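Local structure of cell death abnormality protein 2 (Caenorhabditis elegans, 3QWX) at residues A[119-124]-A[143-148]. The protein acts as a CRK-family SH2/SH3 signalling adaptor required for cell migration and for the engulfment of cell corpses, working in a complex with ced-5 and ced-12. Sequence-based numbering, arbitrary orientation.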
loop_
_atom_site.group_PDB
_atom_site.type_symbol
_atom_site.label_atom_id
_atom_site.label_comp_id
_atom_site.label_asym_id
_atom_site.label_seq_id
_atom_site.Cartn_x
_atom_site.Cartn_y
_atom_site.Cartn_z
ATOM N N GLU A 119 15.611 -9.232 -5.553
ATOM C CA GLU A 119 16.479 -9.144 -6.721
ATOM C C GLU A 119 15.846 -8.310 -7.829
ATOM O O GLU A 119 14.637 -8.060 -7.814
ATOM C CB GLU A 119 16.852 -10.537 -7.235
ATOM C CG GLU A 119 15.679 -11.395 -7.639
ATOM C CD GLU A 119 16.118 -12.773 -8.117
ATOM O OE1 GLU A 119 17.192 -13.242 -7.674
ATOM O OE2 GLU A 119 15.395 -13.381 -8.938
ATOM N N VAL A 120 16.675 -7.873 -8.772
ATOM C CA VAL A 120 16.217 -7.124 -9.933
ATOM C C VAL A 120 16.173 -8.045 -11.148
ATOM O O VAL A 120 17.134 -8.762 -11.435
ATOM C CB VAL A 120 17.135 -5.908 -10.231
ATOM C CG1 VAL A 120 16.615 -5.119 -11.423
ATOM C CG2 VAL A 120 17.243 -5.010 -9.008
ATOM N N VAL A 121 15.049 -8.025 -11.855
ATOM C CA VAL A 121 14.841 -8.908 -12.990
ATOM C C VAL A 121 14.349 -8.093 -14.169
ATOM O O VAL A 121 13.927 -6.947 -14.007
ATOM C CB VAL A 121 13.790 -10.007 -12.675
ATOM C CG1 VAL A 121 14.262 -10.902 -11.537
ATOM C CG2 VAL A 121 12.433 -9.374 -12.337
ATOM N N VAL A 122 14.419 -8.679 -15.360
ATOM C CA VAL A 122 13.762 -8.100 -16.522
ATOM C C VAL A 122 12.815 -9.122 -17.135
ATOM O O VAL A 122 13.087 -10.331 -17.111
ATOM C CB VAL A 122 14.768 -7.584 -17.597
ATOM C CG1 VAL A 122 15.726 -6.571 -16.980
ATOM C CG2 VAL A 122 15.532 -8.737 -18.217
ATOM N N GLY A 123 11.703 -8.627 -17.676
ATOM C CA GLY A 123 10.720 -9.473 -18.324
ATOM C C GLY A 123 11.338 -10.144 -19.538
ATOM O O GLY A 123 11.947 -9.480 -20.374
ATOM N N THR A 124 11.208 -11.461 -19.627
ATOM C CA THR A 124 11.763 -12.192 -20.769
ATOM C C THR A 124 10.673 -12.401 -21.829
ATOM O O THR A 124 10.959 -12.646 -23.002
ATOM C CB THR A 124 12.366 -13.545 -20.357
ATOM O OG1 THR A 124 11.366 -14.331 -19.706
ATOM C CG2 THR A 124 13.541 -13.346 -19.414
ATOM N N LEU A 143 11.890 -5.056 -13.298
ATOM C CA LEU A 143 11.020 -5.214 -12.143
ATOM C C LEU A 143 11.858 -5.524 -10.925
ATOM O O LEU A 143 13.006 -5.960 -11.026
ATOM C CB LEU A 143 10.010 -6.338 -12.360
ATOM C CG LEU A 143 9.108 -6.257 -13.599
ATOM C CD1 LEU A 143 8.393 -7.571 -13.785
ATOM C CD2 LEU A 143 8.093 -5.089 -13.502
ATOM N N GLU A 144 11.267 -5.287 -9.771
ATOM C CA GLU A 144 11.911 -5.581 -8.505
ATOM C C GLU A 144 11.103 -6.666 -7.830
ATOM O O GLU A 144 9.900 -6.518 -7.612
ATOM C CB GLU A 144 11.981 -4.315 -7.639
ATOM C CG GLU A 144 13.056 -3.350 -8.127
ATOM C CD GLU A 144 12.917 -1.939 -7.548
ATOM O OE1 GLU A 144 11.993 -1.714 -6.751
ATOM O OE2 GLU A 144 13.728 -1.060 -7.914
ATOM N N ILE A 145 11.772 -7.762 -7.508
ATOM C CA ILE A 145 11.131 -8.881 -6.841
ATOM C C ILE A 145 11.138 -8.682 -5.329
ATOM O O ILE A 145 12.192 -8.505 -4.728
ATOM C CB ILE A 145 11.832 -10.206 -7.207
ATOM C CG1 ILE A 145 11.820 -10.408 -8.728
ATOM C CG2 ILE A 145 11.181 -11.386 -6.500
ATOM C CD1 ILE A 145 10.431 -10.474 -9.354
ATOM N N LEU A 146 9.952 -8.733 -4.726
ATOM C CA LEU A 146 9.783 -8.480 -3.299
ATOM C C LEU A 146 9.580 -9.755 -2.507
ATOM O O LEU A 146 9.771 -9.781 -1.290
ATOM C CB LEU A 146 8.556 -7.591 -3.060
ATOM C CG LEU A 146 8.610 -6.078 -3.285
ATOM C CD1 LEU A 146 9.830 -5.628 -4.042
ATOM C CD2 LEU A 146 7.341 -5.607 -3.946
ATOM N N SER A 147 9.154 -10.810 -3.184
ATOM C CA SER A 147 8.902 -12.053 -2.485
ATOM C C SER A 147 8.911 -13.215 -3.443
ATOM O O SER A 147 8.295 -13.151 -4.508
ATOM C CB SER A 147 7.558 -12.010 -1.758
ATOM O OG SER A 147 7.419 -13.163 -0.955
ATOM N N LYS A 148 9.624 -14.272 -3.070
ATOM C CA LYS A 148 9.556 -15.516 -3.828
ATOM C C LYS A 148 8.569 -16.497 -3.195
ATOM O O LYS A 148 8.946 -17.557 -2.700
ATOM C CB LYS A 148 10.946 -16.109 -4.012
ATOM C CG LYS A 148 11.776 -15.283 -4.967
ATOM C CD LYS A 148 13.136 -15.897 -5.229
ATOM C CE LYS A 148 13.863 -15.103 -6.306
ATOM N NZ LYS A 148 15.124 -15.761 -6.717
#
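Val121 and Leu143 face each other as an antiparallel hydrogen-bonded pair, joining strand 119-123 of the SH3 domain to strand 142-147. Leu143 N donates to Val121 O at 2.9 Å, and Val121 N returns a bond of 3.0 Å to Leu143 O; both are almost straight at hydrogen. A third backbone bond runs from Ile145 N to Glu119 O at 2.9 Å. Between these bonds Val120 and Glu144 form a non-hydrogen-bonded pair, where Val120 CA makes a CA-H...O contact with Leu143 O. Glu119, with the largest buried area, shares one face of the sheet with Val121, Leu143 and Ile145. Its CG sits between the backbone N and the carbonyl carbon (chi1 59°), 4.0 Å from Ile145 CB, and the two side chains run side by side in the same direction. Val121 instead crosses Ile145 at about a right angle: its CG1 meets Ile145 CG1 at 3.8 Å, while its CG2 reaches Ile145 CD1 and, at 3.9 Å, Leu143 CB. Beyond the aliphatic contact, the side chains of Glu119 and Lys148 cross at about a right angle, bringing NZ to the carboxylate; the salt bridge is weak as a hydrogen bond, with Lys148 NZ 3.3 Å from Glu119 OE2. Lys148 also makes a cation-pi contact with Trp154, against which Glu119 packs. On the other face, Glu144 turns its carboxylate to Arg157 and Arg142 in salt bridges. Such antiparallel pairing builds the small beta barrel of the SH3 fold, here the adaptor's first SH3 domain. Strand 142-147 is the central one of five: strand 153-157 flanks it, its Ala156 touching Ile145, and 119-123 lies between it and the edge strand 171-173, whose Val171 packs on Val121.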